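Local atomic coordinates of sporulation inhibitor of replication protein SirA (PDB entry 4TPS), a protein that inhibits the initiation of DNA replication during sporulation by acting on the initiator DnaA, to whose domain I it can bind, preventing overinitiation and so enforcing diploidy. Residues H10-L15 / E104-I109; I62-M67 / F100-H105; L15-F20 / I58-P63. All coordinates share one frame; numbering follows the deposited sequence.

Contact 1: residues H10-L15 / E104-I109; sequences HYYTYL and EHMIEI. With ACT (acetate ion), chain F.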
loop_
_atom_site.group_PDB
_atom_site.type_symbol
_atom_site.label_atom_id
_atom_site.label_comp_id
_atom_site.label_asym_id
_atom_site.label_seq_id
_atom_site.Cartn_x
_atom_site.Cartn_y
_atom_site.Cartn_z
ATOM N N HIS A 10 17.207 6.974 -6.137
ATOM C CA HIS A 10 16.910 5.929 -5.148
ATOM C C HIS A 10 15.423 5.692 -5.185
ATOM O O HIS A 10 14.629 6.567 -4.797
ATOM C CB HIS A 10 17.346 6.401 -3.765
ATOM C CG HIS A 10 17.194 5.363 -2.687
ATOM N ND1 HIS A 10 17.486 5.607 -1.352
ATOM C CD2 HIS A 10 16.897 4.051 -2.764
ATOM C CE1 HIS A 10 17.327 4.479 -0.668
ATOM N NE2 HIS A 10 16.974 3.529 -1.509
ATOM N N TYR A 11 15.027 4.545 -5.738
ATOM C CA TYR A 11 13.594 4.238 -5.894
ATOM C C TYR A 11 13.196 3.128 -4.926
ATOM O O TYR A 11 13.947 2.120 -4.739
ATOM C CB TYR A 11 13.342 3.686 -7.282
ATOM C CG TYR A 11 13.735 4.551 -8.389
ATOM C CD1 TYR A 11 12.907 5.538 -8.861
ATOM C CD2 TYR A 11 15.015 4.386 -8.990
ATOM C CE1 TYR A 11 13.303 6.332 -9.925
ATOM C CE2 TYR A 11 15.394 5.139 -10.051
ATOM C CZ TYR A 11 14.557 6.109 -10.522
ATOM O OH TYR A 11 15.034 6.829 -11.618
ATOM N N TYR A 12 12.017 3.299 -4.327
ATOM C CA TYR A 12 11.313 2.222 -3.633
ATOM C C TYR A 12 10.169 1.813 -4.555
ATOM O O TYR A 12 9.383 2.671 -5.006
ATOM C CB TYR A 12 10.817 2.736 -2.301
ATOM C CG TYR A 12 11.914 3.045 -1.337
ATOM C CD1 TYR A 12 12.564 4.232 -1.386
ATOM C CD2 TYR A 12 12.274 2.155 -0.362
ATOM C CE1 TYR A 12 13.564 4.551 -0.468
ATOM C CE2 TYR A 12 13.249 2.441 0.529
ATOM C CZ TYR A 12 13.903 3.658 0.495
ATOM O OH TYR A 12 14.940 3.860 1.444
ATOM N N THR A 13 10.128 0.520 -4.880
ATOM C CA THR A 13 9.205 0.003 -5.884
ATOM C C THR A 13 8.379 -1.096 -5.265
ATOM O O THR A 13 8.912 -2.010 -4.623
ATOM C CB THR A 13 9.946 -0.461 -7.117
ATOM O OG1 THR A 13 10.764 0.598 -7.637
ATOM C CG2 THR A 13 9.014 -0.870 -8.225
ATOM N N TYR A 14 7.050 -0.910 -5.331
ATOM C CA TYR A 14 6.096 -1.919 -4.803
ATOM C C TYR A 14 5.179 -2.432 -5.904
ATOM O O TYR A 14 4.911 -1.740 -6.880
ATOM C CB TYR A 14 5.233 -1.283 -3.689
ATOM C CG TYR A 14 5.960 -1.022 -2.397
ATOM C CD1 TYR A 14 6.712 0.148 -2.214
ATOM C CD2 TYR A 14 5.820 -1.875 -1.333
ATOM C CE1 TYR A 14 7.323 0.414 -0.999
ATOM C CE2 TYR A 14 6.435 -1.626 -0.099
ATOM C CZ TYR A 14 7.200 -0.488 0.053
ATOM O OH TYR A 14 7.802 -0.228 1.227
ATOM N N LEU A 15 4.743 -3.685 -5.721
ATOM C CA LEU A 15 3.809 -4.348 -6.605
ATOM C C LEU A 15 2.402 -4.128 -6.011
ATOM O O LEU A 15 2.061 -4.718 -4.958
ATOM C CB LEU A 15 4.142 -5.822 -6.687
ATOM C CG LEU A 15 3.352 -6.613 -7.706
ATOM C CD1 LEU A 15 3.366 -5.960 -9.066
ATOM C CD2 LEU A 15 3.830 -8.055 -7.774
ATOM N N GLU A 104 10.812 -9.378 0.443
ATOM C CA GLU A 104 9.427 -9.359 0.908
ATOM C C GLU A 104 8.461 -8.652 -0.082
ATOM O O GLU A 104 8.111 -9.248 -1.142
ATOM C CB GLU A 104 9.351 -8.911 2.409
ATOM C CG GLU A 104 9.824 -10.076 3.302
ATOM C CD GLU A 104 10.377 -9.704 4.658
ATOM O OE1 GLU A 104 11.341 -10.372 5.105
ATOM O OE2 GLU A 104 9.819 -8.788 5.284
ATOM N N HIS A 105 7.992 -7.449 0.253
ATOM C CA HIS A 105 7.075 -6.735 -0.596
ATOM C C HIS A 105 7.732 -5.571 -1.240
ATOM O O HIS A 105 7.056 -4.860 -1.923
ATOM C CB HIS A 105 5.806 -6.151 0.119
ATOM C CG HIS A 105 4.773 -7.159 0.498
ATOM N ND1 HIS A 105 3.424 -6.896 0.364
ATOM C CD2 HIS A 105 4.869 -8.411 1.002
ATOM C CE1 HIS A 105 2.729 -7.927 0.804
ATOM N NE2 HIS A 105 3.581 -8.863 1.190
ATOM N N MET A 106 9.051 -5.407 -1.125
ATOM C CA MET A 106 9.644 -4.146 -1.599
ATOM C C MET A 106 10.824 -4.484 -2.527
ATOM O O MET A 106 11.592 -5.406 -2.231
ATOM C CB MET A 106 10.110 -3.241 -0.421
ATOM C CG MET A 106 11.076 -2.062 -0.710
ATOM S SD MET A 106 11.558 -1.358 0.926
ATOM C CE MET A 106 12.930 -2.438 1.332
ATOM N N ILE A 107 10.967 -3.685 -3.558
ATOM C CA ILE A 107 12.228 -3.586 -4.340
ATOM C C ILE A 107 12.865 -2.206 -4.130
ATOM O O ILE A 107 12.187 -1.199 -4.152
ATOM C CB ILE A 107 11.920 -3.798 -5.835
ATOM C CG1 ILE A 107 11.618 -5.279 -6.047
ATOM C CG2 ILE A 107 13.124 -3.444 -6.705
ATOM C CD1 ILE A 107 10.984 -5.574 -7.374
ATOM N N GLU A 108 14.180 -2.160 -3.968
ATOM C CA GLU A 108 14.857 -0.889 -3.844
ATOM C C GLU A 108 15.891 -0.876 -4.964
ATOM O O GLU A 108 16.611 -1.863 -5.191
ATOM C CB GLU A 108 15.588 -0.765 -2.554
ATOM C CG GLU A 108 14.895 -0.223 -1.376
ATOM C CD GLU A 108 15.904 0.120 -0.283
ATOM O OE1 GLU A 108 16.737 1.081 -0.351
ATOM O OE2 GLU A 108 15.895 -0.642 0.631
ATOM N N ILE A 109 15.978 0.253 -5.640
ATOM C CA ILE A 109 16.946 0.455 -6.721
ATOM C C ILE A 109 17.739 1.748 -6.420
ATOM O O ILE A 109 17.159 2.779 -6.129
ATOM C CB ILE A 109 16.277 0.529 -8.066
ATOM C CG1 ILE A 109 15.609 -0.828 -8.426
ATOM C CG2 ILE A 109 17.237 0.982 -9.153
ATOM C CD1 ILE A 109 14.613 -0.771 -9.559
HETATM C C ACT F . 18.436 8.289 0.797
HETATM O O ACT F . 18.140 8.089 -0.410
HETATM O OXT ACT F . 18.257 7.386 1.678
HETATM C CH3 ACT F . 18.998 9.625 1.226
HETATM O O HOH W 1 4.965 -5.031 -3.260
#

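Contact 2: residues I62-M67 / F100-H105; sequences IPILHM and FMMKEH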
loop_
_atom_site.group_PDB
_atom_site.type_symbol
_atom_site.label_atom_id
_atom_site.label_comp_id
_atom_site.label_asym_id
_atom_site.label_seq_id
_atom_site.Cartn_x
_atom_site.Cartn_y
_atom_site.Cartn_z
ATOM N N ILE A 62 6.765 -9.725 -3.659
ATOM C CA ILE A 62 7.553 -9.767 -4.906
ATOM C C ILE A 62 7.729 -11.266 -5.308
ATOM O O ILE A 62 7.985 -12.065 -4.470
ATOM C CB ILE A 62 8.921 -9.082 -4.687
ATOM C CG1 ILE A 62 8.771 -7.606 -4.220
ATOM C CG2 ILE A 62 9.782 -9.180 -5.925
ATOM C CD1 ILE A 62 7.902 -6.711 -5.103
ATOM N N PRO A 63 7.550 -11.639 -6.596
ATOM C CA PRO A 63 7.703 -13.070 -6.978
ATOM C C PRO A 63 9.172 -13.363 -7.186
ATOM O O PRO A 63 9.706 -13.171 -8.266
ATOM C CB PRO A 63 6.844 -13.191 -8.272
ATOM C CG PRO A 63 6.903 -11.785 -8.834
ATOM C CD PRO A 63 6.993 -10.821 -7.690
ATOM N N ILE A 64 9.835 -13.742 -6.090
ATOM C CA ILE A 64 11.312 -13.727 -6.057
ATOM C C ILE A 64 11.915 -14.655 -7.117
ATOM O O ILE A 64 12.830 -14.269 -7.880
ATOM C CB ILE A 64 11.847 -14.101 -4.657
ATOM C CG1 ILE A 64 11.354 -13.095 -3.568
ATOM C CG2 ILE A 64 13.375 -14.160 -4.676
ATOM C CD1 ILE A 64 11.889 -11.703 -3.700
ATOM N N LEU A 65 11.476 -15.914 -7.138
ATOM C CA LEU A 65 12.073 -16.853 -8.086
ATOM C C LEU A 65 11.847 -16.414 -9.568
ATOM O O LEU A 65 12.781 -16.459 -10.386
ATOM C CB LEU A 65 11.589 -18.269 -7.844
ATOM C CG LEU A 65 12.118 -19.297 -8.862
ATOM C CD1 LEU A 65 13.628 -19.368 -8.835
ATOM C CD2 LEU A 65 11.529 -20.694 -8.669
ATOM N N HIS A 66 10.646 -15.932 -9.864
ATOM C CA HIS A 66 10.327 -15.405 -11.177
ATOM C C HIS A 66 11.283 -14.248 -11.528
ATOM O O HIS A 66 11.824 -14.184 -12.616
ATOM C CB HIS A 66 8.858 -14.983 -11.195
ATOM C CG HIS A 66 8.320 -14.571 -12.530
ATOM N ND1 HIS A 66 8.625 -15.210 -13.711
ATOM C CD2 HIS A 66 7.444 -13.592 -12.859
ATOM C CE1 HIS A 66 7.998 -14.615 -14.706
ATOM N NE2 HIS A 66 7.256 -13.647 -14.218
ATOM N N MET A 67 11.481 -13.356 -10.573
ATOM C CA MET A 67 12.403 -12.202 -10.790
ATOM C C MET A 67 13.808 -12.704 -11.066
ATOM O O MET A 67 14.469 -12.181 -11.962
ATOM C CB MET A 67 12.365 -11.243 -9.617
ATOM C CG MET A 67 11.156 -10.360 -9.556
ATOM S SD MET A 67 10.848 -9.464 -11.096
ATOM C CE MET A 67 12.387 -8.658 -11.261
ATOM N N PHE A 100 20.006 -3.328 -7.504
ATOM C CA PHE A 100 18.601 -3.825 -7.380
ATOM C C PHE A 100 18.556 -4.737 -6.183
ATOM O O PHE A 100 19.361 -5.688 -6.092
ATOM C CB PHE A 100 18.244 -4.560 -8.671
ATOM C CG PHE A 100 16.880 -5.236 -8.673
ATOM C CD1 PHE A 100 16.723 -6.497 -8.113
ATOM C CD2 PHE A 100 15.797 -4.624 -9.278
ATOM C CE1 PHE A 100 15.493 -7.132 -8.164
ATOM C CE2 PHE A 100 14.587 -5.274 -9.308
ATOM C CZ PHE A 100 14.449 -6.521 -8.744
ATOM N N MET A 101 17.662 -4.464 -5.238
ATOM C CA MET A 101 17.496 -5.311 -4.063
ATOM C C MET A 101 16.016 -5.724 -3.951
ATOM O O MET A 101 15.139 -4.876 -3.952
ATOM C CB MET A 101 17.871 -4.501 -2.811
ATOM C CG MET A 101 19.256 -3.860 -2.911
ATOM S SD MET A 101 19.802 -2.651 -1.671
ATOM C CE MET A 101 20.880 -3.766 -0.731
ATOM N N MET A 102 15.740 -7.015 -3.835
ATOM C CA MET A 102 14.372 -7.458 -3.656
ATOM C C MET A 102 14.173 -8.188 -2.346
ATOM O O MET A 102 14.848 -9.162 -2.052
ATOM C CB MET A 102 13.892 -8.259 -4.882
ATOM C CG MET A 102 14.571 -9.516 -5.161
ATOM S SD MET A 102 13.840 -10.260 -6.645
ATOM C CE MET A 102 15.214 -11.374 -6.989
ATOM N N LYS A 103 13.162 -7.753 -1.592
ATOM C CA LYS A 103 12.859 -8.354 -0.298
ATOM C C LYS A 103 11.437 -8.241 0.087
ATOM O O LYS A 103 10.953 -7.113 0.246
ATOM C CB LYS A 103 13.711 -7.710 0.823
ATOM C CG LYS A 103 13.802 -8.529 2.101
ATOM C CD LYS A 103 14.679 -7.774 3.099
ATOM C CE LYS A 103 14.621 -8.380 4.494
ATOM N NZ LYS A 103 15.496 -9.572 4.608
ATOM N N GLU A 104 10.812 -9.378 0.443
ATOM C CA GLU A 104 9.427 -9.359 0.908
ATOM C C GLU A 104 8.461 -8.652 -0.082
ATOM O O GLU A 104 8.111 -9.248 -1.142
ATOM C CB GLU A 104 9.351 -8.911 2.409
ATOM C CG GLU A 104 9.824 -10.076 3.302
ATOM C CD GLU A 104 10.377 -9.704 4.658
ATOM O OE1 GLU A 104 11.341 -10.372 5.105
ATOM O OE2 GLU A 104 9.819 -8.788 5.284
ATOM N N HIS A 105 7.992 -7.449 0.253
ATOM C CA HIS A 105 7.075 -6.735 -0.596
ATOM C C HIS A 105 7.732 -5.571 -1.240
ATOM O O HIS A 105 7.056 -4.860 -1.923
ATOM C CB HIS A 105 5.806 -6.151 0.119
ATOM C CG HIS A 105 4.773 -7.159 0.498
ATOM N ND1 HIS A 105 3.424 -6.896 0.364
ATOM C CD2 HIS A 105 4.869 -8.411 1.002
ATOM C CE1 HIS A 105 2.729 -7.927 0.804
ATOM N NE2 HIS A 105 3.581 -8.863 1.190
HETATM O O HOH W 2 8.483 -11.986 -1.640
#

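Contact 3: residues L15-F20 / I58-P63; sequences LIKEEF and ITQPIP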
loop_
_atom_site.group_PDB
_atom_site.type_symbol
_atom_site.label_atom_id
_atom_site.label_comp_id
_atom_site.label_asym_id
_atom_site.label_seq_id
_atom_site.Cartn_x
_atom_site.Cartn_y
_atom_site.Cartn_z
ATOM N N LEU A 15 4.743 -3.685 -5.721
ATOM C CA LEU A 15 3.809 -4.348 -6.605
ATOM C C LEU A 15 2.402 -4.128 -6.011
ATOM O O LEU A 15 2.061 -4.718 -4.958
ATOM C CB LEU A 15 4.142 -5.822 -6.687
ATOM C CG LEU A 15 3.352 -6.613 -7.706
ATOM C CD1 LEU A 15 3.366 -5.960 -9.066
ATOM C CD2 LEU A 15 3.830 -8.055 -7.774
ATOM N N ILE A 16 1.656 -3.227 -6.615
ATOM C CA ILE A 16 0.357 -2.775 -6.055
ATOM C C ILE A 16 -0.743 -3.762 -6.501
ATOM O O ILE A 16 -0.782 -4.221 -7.637
ATOM C CB ILE A 16 -0.011 -1.351 -6.526
ATOM C CG1 ILE A 16 1.123 -0.345 -6.285
ATOM C CG2 ILE A 16 -1.330 -0.873 -5.893
ATOM C CD1 ILE A 16 1.572 -0.265 -4.858
ATOM N N LYS A 17 -1.632 -4.112 -5.564
ATOM C CA LYS A 17 -2.773 -4.907 -5.933
ATOM C C LYS A 17 -3.675 -4.167 -6.871
ATOM O O LYS A 17 -3.932 -2.938 -6.747
ATOM C CB LYS A 17 -3.524 -5.330 -4.690
ATOM C CG LYS A 17 -2.838 -6.365 -3.812
ATOM C CD LYS A 17 -3.691 -6.755 -2.625
ATOM C CE LYS A 17 -3.122 -7.882 -1.772
ATOM N NZ LYS A 17 -4.029 -8.082 -0.613
ATOM N N GLU A 18 -4.186 -4.926 -7.838
ATOM C CA GLU A 18 -5.109 -4.428 -8.839
ATOM C C GLU A 18 -6.265 -3.574 -8.290
ATOM O O GLU A 18 -6.571 -2.517 -8.812
ATOM C CB GLU A 18 -5.682 -5.656 -9.572
ATOM C CG GLU A 18 -4.719 -6.230 -10.607
ATOM C CD GLU A 18 -3.644 -7.214 -10.140
ATOM O OE1 GLU A 18 -3.322 -7.254 -8.934
ATOM O OE2 GLU A 18 -3.088 -7.942 -11.023
ATOM N N GLU A 19 -6.859 -4.011 -7.178
ATOM C CA GLU A 19 -8.001 -3.300 -6.664
ATOM C C GLU A 19 -7.635 -1.872 -6.271
ATOM O O GLU A 19 -8.392 -0.930 -6.455
ATOM C CB GLU A 19 -8.575 -4.103 -5.473
ATOM C CG GLU A 19 -9.666 -3.455 -4.706
ATOM C CD GLU A 19 -10.196 -4.364 -3.602
ATOM O OE1 GLU A 19 -9.386 -5.107 -2.947
ATOM O OE2 GLU A 19 -11.438 -4.325 -3.381
ATOM N N PHE A 20 -6.469 -1.733 -5.641
ATOM C CA PHE A 20 -6.005 -0.411 -5.184
ATOM C C PHE A 20 -5.439 0.456 -6.293
ATOM O O PHE A 20 -5.642 1.678 -6.283
ATOM C CB PHE A 20 -5.041 -0.627 -4.011
ATOM C CG PHE A 20 -5.790 -1.084 -2.789
ATOM C CD1 PHE A 20 -6.395 -0.145 -1.973
ATOM C CD2 PHE A 20 -5.955 -2.429 -2.519
ATOM C CE1 PHE A 20 -7.174 -0.565 -0.884
ATOM C CE2 PHE A 20 -6.740 -2.825 -1.455
ATOM C CZ PHE A 20 -7.289 -1.909 -0.628
ATOM N N ILE A 58 -2.243 -3.549 0.689
ATOM C CA ILE A 58 -2.492 -3.070 -0.668
ATOM C C ILE A 58 -1.424 -3.517 -1.671
ATOM O O ILE A 58 -1.536 -3.208 -2.829
ATOM C CB ILE A 58 -2.641 -1.521 -0.730
ATOM C CG1 ILE A 58 -1.290 -0.808 -0.469
ATOM C CG2 ILE A 58 -3.718 -1.038 0.280
ATOM C CD1 ILE A 58 -1.368 0.680 -0.812
ATOM N N THR A 59 -0.403 -4.210 -1.197
ATOM C CA THR A 59 0.677 -4.647 -2.040
ATOM C C THR A 59 0.765 -6.170 -2.083
ATOM O O THR A 59 0.241 -6.890 -1.198
ATOM C CB THR A 59 2.036 -4.041 -1.573
ATOM O OG1 THR A 59 2.369 -4.471 -0.261
ATOM C CG2 THR A 59 2.009 -2.532 -1.601
ATOM N N GLN A 60 1.467 -6.671 -3.107
ATOM C CA GLN A 60 1.694 -8.110 -3.306
ATOM C C GLN A 60 3.125 -8.444 -2.964
ATOM O O GLN A 60 4.019 -7.615 -3.166
ATOM C CB GLN A 60 1.460 -8.491 -4.780
ATOM C CG GLN A 60 0.053 -8.124 -5.236
ATOM C CD GLN A 60 -0.359 -8.799 -6.530
ATOM O OE1 GLN A 60 0.454 -9.212 -7.292
ATOM N NE2 GLN A 60 -1.658 -8.943 -6.738
ATOM N N PRO A 61 3.362 -9.667 -2.513
ATOM C CA PRO A 61 4.753 -10.114 -2.343
ATOM C C PRO A 61 5.486 -10.071 -3.704
ATOM O O PRO A 61 4.903 -10.396 -4.767
ATOM C CB PRO A 61 4.628 -11.546 -1.839
ATOM C CG PRO A 61 3.222 -11.802 -1.587
ATOM C CD PRO A 61 2.377 -10.714 -2.177
ATOM N N ILE A 62 6.765 -9.725 -3.659
ATOM C CA ILE A 62 7.553 -9.767 -4.906
ATOM C C ILE A 62 7.729 -11.266 -5.308
ATOM O O ILE A 62 7.985 -12.065 -4.470
ATOM C CB ILE A 62 8.921 -9.082 -4.687
ATOM C CG1 ILE A 62 8.771 -7.606 -4.220
ATOM C CG2 ILE A 62 9.782 -9.180 -5.925
ATOM C CD1 ILE A 62 7.902 -6.711 -5.103
ATOM N N PRO A 63 7.550 -11.639 -6.596
ATOM C CA PRO A 63 7.703 -13.070 -6.978
ATOM C C PRO A 63 9.172 -13.363 -7.186
ATOM O O PRO A 63 9.706 -13.171 -8.266
ATOM C CB PRO A 63 6.844 -13.191 -8.272
ATOM C CG PRO A 63 6.903 -11.785 -8.834
ATOM C CD PRO A 63 6.993 -10.821 -7.690
HETATM O O HOH W 1 4.965 -5.031 -3.260
HETATM O O HOH W 3 -1.133 -8.583 0.988
#

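Contact 1: residues H10-L15 / E104-I109
Strands 9-16 and 106-113 run antiparallel here as neighbours in the central sheet of SirA. Tyr11 and Ile109 form one hydrogen-bonded pair, and Thr13 and Ile107 form the next. Their four backbone bonds are nearly straight; Thr13 N to Ile107 O measures 2.8 Å. Tyr12 and Glu108 make the non-hydrogen-bonded pair between them.

The tight side carries Tyr11, Thr13, Ile107 and Ile109. Thr13 CB meets Ile107 CB at 4.1 Å. CG2 of Ile109, anti to its backbone N, reaches CD2 of Tyr11. Helix 116-128 covers this face through Leu125, Phe121 and Phe122. Thr13 OG1 is buried here and has no polar partner in the model. The Tyr11 hydroxyl is hydrogen-bonded to Glu118 and Arg141.

The other face holds Tyr12, Tyr14, Met106 and Glu108, with the His10 ring at its end. It is more open, although Tyr14 is buried against Phe35 of helix 28-39. Met106 and Tyr12 lie side by side, and SD sits in the plane of the Tyr12 ring, 3.8 Å from CD2, an edge-on Met-aromatic contact. The same sulfur lies obliquely to the Tyr14 ring, whose hydroxyl bonds to His39. The carboxylate of Glu108 runs beside the Tyr12 ring, their planes 14° apart. Toward the loop before Met106 the strands separate, and water 1 spans Leu15 N and His105 O.

His10 turns its CG anti to the backbone N (chi1 -175°), which brings the ring to Glu108. NE2 donates to the anti lone pair of Glu108 OE1 at 2.7 Å, almost in the ring plane. ND1 donates to an acetate oxygen at 2.7 Å; the ion probably comes from the crystallisation liquor. With both ring nitrogens donating to carboxylates, the imidazole is probably protonated and positively charged in this crystal.

Contact 2: residues I62-M67 / F100-H105
The start of helix 64-75 packs against the end of strand 96-103, a helix packed on an antiparallel sheet in an α+β arrangement. Pro63 is the N-cap of the helix and the centre of an inverse gamma turn. Met102, Ile62 and Ile64 bury the most surface.

Met102 reaches across to the helix. Its CG lies between the backbone N and the carbonyl carbon (chi1 64°), the crowded position, and the chain beyond is extended. This carries SD to Met67 CB, at 3.5 Å. The methyl CE ends near the carbonyl oxygen of Ile64 and CB of Met67. Ile64 crosses the Met102 chain obliquely, with CD1 3.8 Å from CG. An alanine in place of Met102 would remove the thioether chain and would probably loosen the packing of Ile64 and Met67 against the strand.

Met67 is bent at chi2 and chi3. Its CE meets CZ of Phe100, 3.9 Å away, and the two side chains cross at about a right angle. The Phe100 ring also has the sulfur of Met102 at its edge, in plane. Helix 116-128 closes in on Met67 through Val124, Leu125 and Val128.

Ile62 joins the loop before the helix to the turn after the strand. Its CG1 is anti to the carbonyl carbon and lies alongside the backbone of Glu104 and His105, 3.8 Å from His105 C. CD1 continues toward His105 O. The polar part of the contact is all backbone. Ile62 N donates to Glu104 O at 2.9 Å, nearly straight and in the carbonyl plane. Water 2 donates to the same Glu104 oxygen and also to Ile62 O, so that one carbonyl accepts two bonds, the water's being 2.8 Å long.

Contact 3: residues L15-F20 / I58-P63
Backbone hydrogen bonds join the end of strand 9-16 to the end of helix 45-58 and the short segment that follows. Gln60 N donates to Leu15 O at 2.8 Å, nearly along the C=O axis. Lys17 N donates to Ile58 O at 2.9 Å, from above the carbonyl plane. Ile16 and Thr59 lie between these bonds as an antiparallel non-hydrogen-bonded pair, and their side chains diverge. Water 1 accepts from Leu15 N and lies 2.8 Å from Gln60 O.

Apolar packing gathers at the Ile58-Phe20 end and at Leu15. The CG2 methyl of Ile58 stands over the centre of the Phe20 ring, 3.5 Å from the centroid and 7° off the normal, a CH-pi contact. CG1 of Ile58 takes the crowded position between backbone N and carbonyl carbon (chi1 70°), which leaves CG2 anti to the carbonyl carbon. An aromatic side chain of another protein chain also meets the Phe20 ring. At the far end Leu15 CD2 lies 3.8 Å from Gln60 CB and packs against Pro63 CD.

Lys17 and Gln60 are partly exposed. Lys17 is extended, and its CG touches Gln60 CG at 3.7 Å. Its NZ bonds to Tyr57 O and makes a cation-pi contact with that ring. Water 3 links NZ weakly to Thr59 O. Thr59 is buried, and its OG1 is satisfied by Ile55 O and His105 ND1.

Lys17 occupies the N-cap position of helix 18-23. A short, weakly bonded strand, 59-60, pairs antiparallel with the end of strand 9-16, where that strand gives way to helix 18-23.

How the contacts relate
All three contacts are partly buried. The centre of contact 1, the regular sheet pairing, lies about 3 Å from the centre of the chain. The centres of contacts 2 and 3 lie about 10 and 12 Å from it, where helices and loops meet the sheet. Contact 3 has the most surface-facing side chains. Contacts 1 and 3 both use strand 9-16 and share Leu15 and water 1. Contacts 1 and 2 share the turn Glu104-His105, and Ile107 CG2 packs on Phe100. Ile62 and Pro63 belong to contacts 2 and 3. Contact 2 is mostly sulfur and aliphatic packing; contact 1 adds a His-carboxylate hydrogen bond, and contact 3 mixes CH-pi packing with surface polar groups.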